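Local coordinates for putative nitroreductase (Thermotoga maritima, PDB 1VKW), which probably acts as an oxidoreductase related to the FMN-dependent nitroreductases, at residues V88-L91 with T92-F96; R36-D39 with D40-L44; V46-I49 with T50-D54. All coordinates share one frame; numbering follows the deposited sequence.

Overall arrangement
From the N terminus the chain first makes contact 2, between neighbouring turns of helix 35-43, then contact 3, where residues 46-54 fold back on themselves before strand 56-58, and last contact 1, at the C-terminal end of helix 74-93. Each contact joins adjoining segments, so it closes a turn or a short reversal and not a long loop; the three follow in series and none nests or crosses. Contacts 1 and 2 nevertheless meet in space: Phe90 CB lies 3.5 Å from Leu44 CD2, just beyond helix 35-43, and the Phe90 ring meets Asp40 and Ile41 of that helix. Contact 3 lies along the earlier part of helix 74-93, about 9 Å from contact 1 at the nearest atoms.

Contact 1: V88-L91 with T92-F96; sequences VLFL and TAQGF
Thr92 turns back on its own helix and grips Val88 O twice, with its backbone N at 2.8 Å and with its hydroxyl OG1 at 2.9 Å. OG1 stands beside the backbone N (chi1 -60°), where it reaches the carbonyl one turn earlier, meeting it 43° out of the carbonyl plane. With an alanine here, which has no hydroxyl, Val88 O would probably keep just the backbone donor and Val88 CG1 would lose a neighbour.

From this tight double grip the buried side of the contact continues through Leu91, which faces strands 97-101 and 112-116. Its CD2 lies 4.0 Å from CD2 of the buried Phe96, while Leu91 O sits at the edge of the Phe96 ring. The other flank faces solvent. There exposed Gln94 lays CG over one face of the Phe90 ring, 4.1 Å from the centroid, a CH-pi contact; the bend at its second torsion then brings the amide up to Phe90 CE1, its plane only 17° from the ring.

At Gly95 the chain leaves helical geometry with a positive phi: Phe96 N bonds to Leu91 O at 2.9 Å, and Gly95 N bonds to Thr92 O at 2.8 Å, the paired bonds of a Schellman motif.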
ATOM      1  N   VAL A  88       2.905  -0.679  -4.655  1.00 25.49           N
ATOM      2  CA  VAL A  88       2.665  -2.112  -4.397  1.00 26.52           C
ATOM      3  C   VAL A  88       1.333  -2.556  -4.970  1.00 25.89           C
ATOM      4  O   VAL A  88       1.247  -3.567  -5.672  1.00 25.36           O
ATOM      5  CB  VAL A  88       2.697  -2.432  -2.878  1.00 26.86           C
ATOM      6  CG1 VAL A  88       2.100  -3.812  -2.577  1.00 28.66           C
ATOM      7  CG2 VAL A  88       4.114  -2.362  -2.356  1.00 28.24           C
ATOM      8  N   LEU A  89       0.296  -1.788  -4.674  1.00 25.56           N
ATOM      9  CA  LEU A  89      -1.047  -2.119  -5.125  1.00 26.32           C
ATOM     10  C   LEU A  89      -1.188  -2.015  -6.637  1.00 26.08           C
ATOM     11  O   LEU A  89      -1.933  -2.776  -7.251  1.00 26.83           O
ATOM     12  CB  LEU A  89      -2.073  -1.218  -4.422  1.00 27.30           C
ATOM     13  CG  LEU A  89      -2.249  -1.524  -2.934  1.00 28.65           C
ATOM     14  CD1 LEU A  89      -3.218  -0.532  -2.295  1.00 27.91           C
ATOM     15  CD2 LEU A  89      -2.728  -2.975  -2.725  1.00 30.95           C
ATOM     16  N   PHE A  90      -0.469  -1.076  -7.235  1.00 26.77           N
ATOM     17  CA  PHE A  90      -0.419  -0.986  -8.680  1.00 27.70           C
ATOM     18  C   PHE A  90       0.252  -2.236  -9.276  1.00 28.30           C
ATOM     19  O   PHE A  90      -0.242  -2.835 -10.248  1.00 28.86           O
ATOM     20  CB  PHE A  90       0.311   0.286  -9.104  1.00 27.62           C
ATOM     21  CG  PHE A  90       0.572   0.358 -10.573  1.00 32.56           C
ATOM     22  CD1 PHE A  90      -0.486   0.340 -11.476  1.00 33.01           C
ATOM     23  CD2 PHE A  90       1.872   0.424 -11.064  1.00 32.45           C
ATOM     24  CE1 PHE A  90      -0.251   0.406 -12.838  1.00 30.57           C
ATOM     25  CE2 PHE A  90       2.106   0.483 -12.420  1.00 31.61           C
ATOM     26  CZ  PHE A  90       1.043   0.470 -13.310  1.00 31.15           C
ATOM     27  N   LEU A  91       1.376  -2.629  -8.691  1.00 27.39           N
ATOM     28  CA  LEU A  91       2.112  -3.800  -9.158  1.00 27.18           C
ATOM     29  C   LEU A  91       1.288  -5.079  -8.991  1.00 26.65           C
ATOM     30  O   LEU A  91       1.317  -5.950  -9.863  1.00 25.01           O
ATOM     31  CB  LEU A  91       3.449  -3.926  -8.419  1.00 27.85           C
ATOM     32  CG  LEU A  91       4.538  -2.903  -8.776  1.00 26.34           C
ATOM     33  CD1 LEU A  91       5.727  -3.039  -7.831  1.00 30.02           C
ATOM     34  CD2 LEU A  91       4.985  -3.062 -10.210  1.00 30.65           C
ATOM     35  N   THR A  92       0.560  -5.175  -7.874  1.00 25.68           N
ATOM     36  CA  THR A  92      -0.363  -6.282  -7.627  1.00 26.47           C
ATOM     37  C   THR A  92      -1.377  -6.405  -8.762  1.00 28.29           C
ATOM     38  O   THR A  92      -1.589  -7.495  -9.307  1.00 28.68           O
ATOM     39  CB  THR A  92      -1.128  -6.077  -6.296  1.00 26.44           C
ATOM     40  OG1 THR A  92      -0.211  -6.006  -5.195  1.00 27.54           O
ATOM     41  CG2 THR A  92      -1.991  -7.282  -5.973  1.00 26.37           C
ATOM     42  N   ALA A  93      -1.986  -5.275  -9.116  1.00 29.56           N
ATOM     43  CA  ALA A  93      -2.979  -5.223 -10.192  1.00 30.61           C
ATOM     44  C   ALA A  93      -2.400  -5.603 -11.553  1.00 31.61           C
ATOM     45  O   ALA A  93      -3.116  -6.123 -12.403  1.00 31.84           O
ATOM     46  CB  ALA A  93      -3.618  -3.846 -10.257  1.00 30.49           C
ATOM     47  N   GLN A  94      -1.109  -5.346 -11.755  1.00 33.25           N
ATOM     48  CA  GLN A  94      -0.413  -5.776 -12.975  1.00 34.72           C
ATOM     49  C   GLN A  94      -0.013  -7.260 -12.910  1.00 34.16           C
ATOM     50  O   GLN A  94       0.489  -7.809 -13.891  1.00 31.86           O
ATOM     51  CB  GLN A  94       0.820  -4.898 -13.240  1.00 35.43           C
ATOM     52  CG  GLN A  94       0.505  -3.415 -13.473  1.00 39.24           C
ATOM     53  CD  GLN A  94      -0.270  -3.156 -14.758  1.00 41.00           C
ATOM     54  OE1 GLN A  94       0.290  -3.229 -15.854  1.00 45.13           O
ATOM     55  NE2 GLN A  94      -1.549  -2.829 -14.623  1.00 44.16           N
ATOM     56  N   GLY A  95      -0.230  -7.897 -11.757  1.00 33.87           N
ATOM     57  CA  GLY A  95      -0.003  -9.337 -11.603  1.00 34.17           C
ATOM     58  C   GLY A  95       1.298  -9.719 -10.914  1.00 34.24           C
ATOM     59  O   GLY A  95       1.668 -10.898 -10.898  1.00 34.25           O
ATOM     60  N   PHE A  96       1.995  -8.735 -10.350  1.00 33.89           N
ATOM     61  CA  PHE A  96       3.300  -8.968  -9.728  1.00 34.51           C
ATOM     62  C   PHE A  96       3.193  -9.257  -8.240  1.00 34.47           C
ATOM     63  O   PHE A  96       2.419  -8.614  -7.524  1.00 35.36           O
ATOM     64  CB  PHE A  96       4.209  -7.753  -9.916  1.00 34.85           C
ATOM     65  CG  PHE A  96       4.596  -7.509 -11.334  1.00 35.65           C
ATOM     66  CD1 PHE A  96       5.533  -8.321 -11.953  1.00 37.44           C
ATOM     67  CD2 PHE A  96       4.017  -6.479 -12.058  1.00 38.59           C
ATOM     68  CE1 PHE A  96       5.893  -8.106 -13.272  1.00 38.43           C
ATOM     69  CE2 PHE A  96       4.370  -6.257 -13.379  1.00 38.18           C
ATOM     70  CZ  PHE A  96       5.314  -7.072 -13.988  1.00 38.40           C
TER

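Contact 2: R36-D39 with D40-L44; sequences RVKD and DIENL
Arg36 and Asp40, one turn apart on helix 35-43, are joined by a salt bridge that runs beside the backbone bond from Asp40 N to Arg36 O (2.9 Å). The arginine can be followed outward along its chain. From CB it departs with CG anti to the backbone N, then bends at chi2 (-105°), which swings the rest toward the following turn. CG thus comes within 4.2 Å of Asp40 OD1. CD passes closer to the other oxygen, 3.8 Å from Asp40 OD2. NE makes the bond itself, reaching Asp40 OD2 at 3.0 Å with an N-H...O angle of 170°. CZ is already drawing away, and NH2 remains 3.9 Å from Asp40 OD2, so the carboxylate is held through NE by one oxygen and not by a two-pronged grip. NH1 has a long, weak ion pair with a bound sulfate, probably from the crystallisation liquor.

The two flat groups stand nearly upright to each other, their planes 80° apart: OD2 lies in the guanidinium plane, at its edge, while NE approaches OD2 from the syn side and somewhat out of the carboxylate plane. Asp40 also packs against Phe90 and Gln94 of the neighbouring helix end. On another side of the helix, Ile41 folds CG1 against Val37 O at 3.3 Å. Lys38 NZ and Glu42 OE2 remain 5.2 Å apart, too far to pair.

Asp40 OD1 lies 2.9 Å from Arg36 O, two acceptors that do not bond to each other. The positive guanidinium, reached through NE, would probably offset that opposition and favour the ionised form of Asp40, giving this partly solvent-accessible helix a directional electrostatic link across one turn.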
ATOM      1  N   ARG A  36       9.148  -1.485 -20.240  1.00 46.24           N
ATOM      2  CA  ARG A  36       7.720  -1.186 -20.299  1.00 44.89           C
ATOM      3  C   ARG A  36       7.065  -1.153 -18.917  1.00 42.88           C
ATOM      4  O   ARG A  36       6.205  -0.311 -18.669  1.00 41.99           O
ATOM      5  CB  ARG A  36       7.015  -2.202 -21.205  1.00 45.03           C
ATOM      6  CG  ARG A  36       5.525  -1.977 -21.381  1.00 46.54           C
ATOM      7  CD  ARG A  36       4.659  -2.946 -20.594  1.00 51.32           C
ATOM      8  NE  ARG A  36       3.267  -2.509 -20.528  1.00 53.47           N
ATOM      9  CZ  ARG A  36       2.401  -2.563 -21.539  1.00 55.71           C
ATOM     10  NH1 ARG A  36       2.755  -3.043 -22.729  1.00 57.06           N
ATOM     11  NH2 ARG A  36       1.157  -2.132 -21.355  1.00 57.78           N
ATOM     12  N   VAL A  37       7.468  -2.053 -18.020  1.00 41.33           N
ATOM     13  CA  VAL A  37       6.923  -2.046 -16.657  1.00 40.39           C
ATOM     14  C   VAL A  37       7.513  -0.903 -15.829  1.00 38.58           C
ATOM     15  O   VAL A  37       6.838  -0.371 -14.955  1.00 37.19           O
ATOM     16  CB  VAL A  37       7.062  -3.414 -15.922  1.00 40.72           C
ATOM     17  CG1 VAL A  37       6.437  -4.538 -16.750  1.00 40.83           C
ATOM     18  CG2 VAL A  37       8.503  -3.738 -15.575  1.00 41.86           C
ATOM     19  N   LYS A  38       8.758  -0.516 -16.110  1.00 37.31           N
ATOM     20  CA  LYS A  38       9.317   0.706 -15.522  1.00 36.45           C
ATOM     21  C   LYS A  38       8.493   1.909 -15.987  1.00 35.66           C
ATOM     22  O   LYS A  38       8.118   2.761 -15.175  1.00 34.72           O
ATOM     23  CB  LYS A  38      10.792   0.896 -15.896  1.00 36.89           C
ATOM     24  CG  LYS A  38      11.496   1.985 -15.085  1.00 37.06           C
ATOM     25  CD  LYS A  38      12.955   2.191 -15.512  1.00 36.51           C
ATOM     26  CE  LYS A  38      13.583   3.367 -14.760  1.00 36.63           C
ATOM     27  NZ  LYS A  38      15.064   3.270 -14.654  1.00 35.87           N
ATOM     28  N   ASP A  39       8.201   1.955 -17.290  1.00 34.71           N
ATOM     29  CA  ASP A  39       7.357   3.011 -17.863  1.00 34.32           C
ATOM     30  C   ASP A  39       6.008   3.077 -17.155  1.00 33.59           C
ATOM     31  O   ASP A  39       5.566   4.150 -16.740  1.00 33.05           O
ATOM     32  CB  ASP A  39       7.128   2.793 -19.370  1.00 34.38           C
ATOM     33  CG  ASP A  39       8.394   2.964 -20.198  1.00 35.54           C
ATOM     34  OD1 ASP A  39       9.443   3.364 -19.647  1.00 39.65           O
ATOM     35  OD2 ASP A  39       8.429   2.719 -21.422  1.00 33.44           O
ATOM     36  N   ASP A  40       5.368   1.920 -17.008  1.00 32.94           N
ATOM     37  CA  ASP A  40       4.063   1.829 -16.357  1.00 32.68           C
ATOM     38  C   ASP A  40       4.087   2.417 -14.935  1.00 31.88           C
ATOM     39  O   ASP A  40       3.184   3.162 -14.555  1.00 31.14           O
ATOM     40  CB  ASP A  40       3.583   0.373 -16.323  1.00 32.37           C
ATOM     41  CG  ASP A  40       3.188  -0.157 -17.694  1.00 36.72           C
ATOM     42  OD1 ASP A  40       3.467   0.504 -18.718  1.00 43.05           O
ATOM     43  OD2 ASP A  40       2.592  -1.242 -17.843  1.00 40.58           O
ATOM     44  N   ILE A  41       5.126   2.091 -14.167  1.00 31.66           N
ATOM     45  CA  ILE A  41       5.274   2.608 -12.802  1.00 32.31           C
ATOM     46  C   ILE A  41       5.439   4.122 -12.807  1.00 31.83           C
ATOM     47  O   ILE A  41       4.818   4.824 -12.010  1.00 29.43           O
ATOM     48  CB  ILE A  41       6.478   1.953 -12.090  1.00 32.75           C
ATOM     49  CG1 ILE A  41       6.222   0.464 -11.857  1.00 32.70           C
ATOM     50  CG2 ILE A  41       6.751   2.631 -10.744  1.00 34.12           C
ATOM     51  CD1 ILE A  41       7.491  -0.337 -11.686  1.00 33.36           C
ATOM     52  N   GLU A  42       6.278   4.623 -13.709  1.00 33.40           N
ATOM     53  CA  GLU A  42       6.550   6.061 -13.795  1.00 33.82           C
ATOM     54  C   GLU A  42       5.309   6.884 -14.165  1.00 33.30           C
ATOM     55  O   GLU A  42       5.164   8.026 -13.724  1.00 33.46           O
ATOM     56  CB  GLU A  42       7.702   6.331 -14.769  1.00 33.71           C
ATOM     57  CG  GLU A  42       9.042   5.841 -14.241  1.00 35.09           C
ATOM     58  CD  GLU A  42      10.226   6.430 -14.982  1.00 35.13           C
ATOM     59  OE1 GLU A  42      10.177   6.506 -16.232  1.00 37.61           O
ATOM     60  OE2 GLU A  42      11.209   6.811 -14.309  1.00 38.87           O
ATOM     61  N   ASN A  43       4.408   6.290 -14.940  1.00 32.67           N
ATOM     62  CA  ASN A  43       3.166   6.955 -15.318  1.00 33.86           C
ATOM     63  C   ASN A  43       2.092   6.903 -14.223  1.00 34.41           C
ATOM     64  O   ASN A  43       1.133   7.676 -14.260  1.00 35.64           O
ATOM     65  CB  ASN A  43       2.604   6.340 -16.604  1.00 34.48           C
ATOM     66  CG  ASN A  43       1.898   7.361 -17.476  1.00 37.57           C
ATOM     67  OD1 ASN A  43       0.671   7.402 -17.534  1.00 41.55           O
ATOM     68  ND2 ASN A  43       2.677   8.204 -18.150  1.00 39.77           N
ATOM     69  N   LEU A  44       2.237   5.981 -13.270  1.00 33.90           N
ATOM     70  CA  LEU A  44       1.268   5.831 -12.191  1.00 33.73           C
ATOM     71  C   LEU A  44       1.071   7.176 -11.500  1.00 33.70           C
ATOM     72  O   LEU A  44       2.043   7.807 -11.089  1.00 32.94           O
ATOM     73  CB  LEU A  44       1.740   4.779 -11.174  1.00 33.25           C
ATOM     74  CG  LEU A  44       0.881   4.554  -9.918  1.00 33.86           C
ATOM     75  CD1 LEU A  44      -0.529   4.083 -10.277  1.00 36.15           C
ATOM     76  CD2 LEU A  44       1.551   3.557  -8.964  1.00 34.68           C
TER

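Contact 3: V46-I49 with T50-D54; sequences VKFI and TKKLD
Phe48, Thr50 and Lys52 carry most of this contact, the aromatic ring of the first resting against the chain as it returns through the other two. Phe48 CG sits between its own backbone N and carbonyl carbon (chi1 57°), a rotamer that tips the ring over the following residues. Its CB approaches Lys51 O at 3.8 Å. Along one side of the ring, CD1 lies 3.7 Å from Thr50 C and CE1 lies 3.6 Å from Thr50 O, so that the peptide following Thr50 is met obliquely. Over one face comes the backbone of Lys52, its N 3.8 Å from Phe48 CG and displaced toward the rim.

Lys52 adds its side chain to the same face. Its CB is 4.2 Å from the centroid of the Phe48 ring and 29° off the normal, an off-centre CH-pi contact. Farther along, Lys52 CG touches Val46 CG1 at 4.1 Å, the methyl and the aliphatic part of the lysine bridging the open end of the reversal. Thr50 has a different role: it occupies the bend itself, where its OG1 lies 4.1 Å from Ile49 CG2 and its side chain heads away from the ring.

No hydrogen bond joins the two arms. Their polar backbone groups turn instead to helix 74-93: Glu79 accepts from Ile49 N through one carboxylate oxygen and from Thr50 N through the other, while Gln83 bonds both Lys51 O and Leu53 N. Ile49 meanwhile packs on Leu187 of helix 180-198.

With its arms running 155° apart, the segment forms an irregular surface loop that reverses direction between helix 35-43 and strand 56-58, fastened to a neighbouring helix by side-chain-to-backbone bonds.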
ATOM      1  N   VAL A  46       0.361   9.115  -8.360  1.00 32.46           N
ATOM      2  CA  VAL A  46       0.500   8.822  -6.933  1.00 32.29           C
ATOM      3  C   VAL A  46      -0.013   9.998  -6.110  1.00 30.75           C
ATOM      4  O   VAL A  46       0.277  11.151  -6.420  1.00 26.90           O
ATOM      5  CB  VAL A  46       1.978   8.463  -6.547  1.00 33.22           C
ATOM      6  CG1 VAL A  46       2.906   9.677  -6.620  1.00 33.36           C
ATOM      7  CG2 VAL A  46       2.034   7.827  -5.161  1.00 36.32           C
ATOM      8  N   LYS A  47      -0.807   9.698  -5.082  1.00 30.45           N
ATOM      9  CA  LYS A  47      -1.223  10.708  -4.113  1.00 28.94           C
ATOM     10  C   LYS A  47      -0.110  10.866  -3.078  1.00 28.46           C
ATOM     11  O   LYS A  47       0.525   9.887  -2.687  1.00 28.56           O
ATOM     12  CB  LYS A  47      -2.515  10.285  -3.420  1.00 29.10           C
ATOM     13  CG  LYS A  47      -3.035  11.303  -2.423  1.00 30.35           C
ATOM     14  CD  LYS A  47      -3.730  12.449  -3.113  1.00 29.69           C
ATOM     15  CE  LYS A  47      -4.338  13.406  -2.093  1.00 36.30           C
ATOM     16  NZ  LYS A  47      -5.194  14.428  -2.756  1.00 33.89           N
ATOM     17  N   PHE A  48       0.134  12.094  -2.645  1.00 28.11           N
ATOM     18  CA  PHE A  48       1.099  12.335  -1.578  1.00 29.02           C
ATOM     19  C   PHE A  48       0.543  13.336  -0.571  1.00 31.30           C
ATOM     20  O   PHE A  48      -0.375  14.105  -0.878  1.00 32.26           O
ATOM     21  CB  PHE A  48       2.457  12.777  -2.145  1.00 29.27           C
ATOM     22  CG  PHE A  48       2.405  14.015  -3.005  1.00 27.19           C
ATOM     23  CD1 PHE A  48       2.461  15.276  -2.435  1.00 32.43           C
ATOM     24  CD2 PHE A  48       2.355  13.914  -4.388  1.00 26.07           C
ATOM     25  CE1 PHE A  48       2.445  16.423  -3.232  1.00 31.56           C
ATOM     26  CE2 PHE A  48       2.326  15.044  -5.185  1.00 27.10           C
ATOM     27  CZ  PHE A  48       2.377  16.305  -4.610  1.00 28.77           C
ATOM     28  N   ILE A  49       1.086  13.300   0.641  1.00 31.18           N
ATOM     29  CA  ILE A  49       0.599  14.142   1.721  1.00 32.83           C
ATOM     30  C   ILE A  49       1.286  15.513   1.700  1.00 34.04           C
ATOM     31  O   ILE A  49       0.614  16.547   1.787  1.00 34.47           O
ATOM     32  CB  ILE A  49       0.823  13.440   3.077  1.00 31.96           C
ATOM     33  CG1 ILE A  49       0.024  12.134   3.137  1.00 34.56           C
ATOM     34  CG2 ILE A  49       0.414  14.346   4.228  1.00 33.38           C
ATOM     35  CD1 ILE A  49       0.543  11.143   4.162  1.00 35.22           C
ATOM     36  N   THR A  50       2.616  15.504   1.602  1.00 32.55           N
ATOM     37  CA  THR A  50       3.424  16.729   1.616  1.00 34.51           C
ATOM     38  C   THR A  50       4.249  16.860   0.343  1.00 33.66           C
ATOM     39  O   THR A  50       4.127  17.849  -0.386  1.00 34.20           O
ATOM     40  CB  THR A  50       4.353  16.739   2.858  1.00 33.79           C
ATOM     41  OG1 THR A  50       3.570  16.967   4.040  1.00 40.24           O
ATOM     42  CG2 THR A  50       5.315  17.903   2.837  1.00 38.33           C
ATOM     43  N   LYS A  51       5.106  15.871   0.096  1.00 33.42           N
ATOM     44  CA  LYS A  51       5.985  15.891  -1.058  1.00 34.11           C
ATOM     45  C   LYS A  51       6.076  14.510  -1.695  1.00 31.55           C
ATOM     46  O   LYS A  51       6.046  13.493  -1.003  1.00 28.78           O
ATOM     47  CB  LYS A  51       7.377  16.418  -0.672  1.00 34.95           C
ATOM     48  CG  LYS A  51       8.394  15.354  -0.266  1.00 38.13           C
ATOM     49  CD  LYS A  51       9.651  15.982   0.311  1.00 38.35           C
ATOM     50  CE  LYS A  51      10.698  14.929   0.665  1.00 42.30           C
ATOM     51  NZ  LYS A  51      11.305  14.302  -0.543  1.00 45.53           N
ATOM     52  N   LYS A  52       6.179  14.500  -3.023  1.00 30.64           N
ATOM     53  CA  LYS A  52       6.335  13.271  -3.790  1.00 30.57           C
ATOM     54  C   LYS A  52       7.780  12.842  -3.666  1.00 30.45           C
ATOM     55  O   LYS A  52       8.681  13.641  -3.894  1.00 31.15           O
ATOM     56  CB  LYS A  52       5.983  13.510  -5.265  1.00 30.38           C
ATOM     57  CG  LYS A  52       6.028  12.259  -6.145  1.00 30.70           C
ATOM     58  CD  LYS A  52       5.723  12.569  -7.618  1.00 30.40           C
ATOM     59  CE  LYS A  52       6.888  13.259  -8.322  1.00 30.01           C
ATOM     60  NZ  LYS A  52       6.678  13.419  -9.803  1.00 27.76           N
ATOM     61  N   LEU A  53       8.009  11.587  -3.306  1.00 30.79           N
ATOM     62  CA  LEU A  53       9.373  11.072  -3.206  1.00 30.25           C
ATOM     63  C   LEU A  53       9.969  10.793  -4.577  1.00 29.83           C
ATOM     64  O   LEU A  53       9.271  10.831  -5.585  1.00 30.94           O
ATOM     65  CB  LEU A  53       9.407   9.813  -2.339  1.00 30.93           C
ATOM     66  CG  LEU A  53       8.967  10.039  -0.890  1.00 32.62           C
ATOM     67  CD1 LEU A  53       9.156   8.761  -0.109  1.00 36.59           C
ATOM     68  CD2 LEU A  53       9.723  11.190  -0.225  1.00 35.81           C
ATOM     69  N   ASP A  54      11.276  10.539  -4.596  1.00 28.57           N
ATOM     70  CA  ASP A  54      12.012  10.274  -5.825  1.00 28.32           C
ATOM     71  C   ASP A  54      12.173   8.765  -5.999  1.00 27.43           C
ATOM     72  O   ASP A  54      13.190   8.182  -5.617  1.00 25.61           O
ATOM     73  CB  ASP A  54      13.375  10.975  -5.771  1.00 26.81           C
ATOM     74  CG  ASP A  54      14.106  10.945  -7.093  1.00 30.44           C
ATOM     75  OD1 ASP A  54      13.557  10.397  -8.074  1.00 31.53           O
ATOM     76  OD2 ASP A  54      15.240  11.449  -7.243  1.00 25.20           O
TER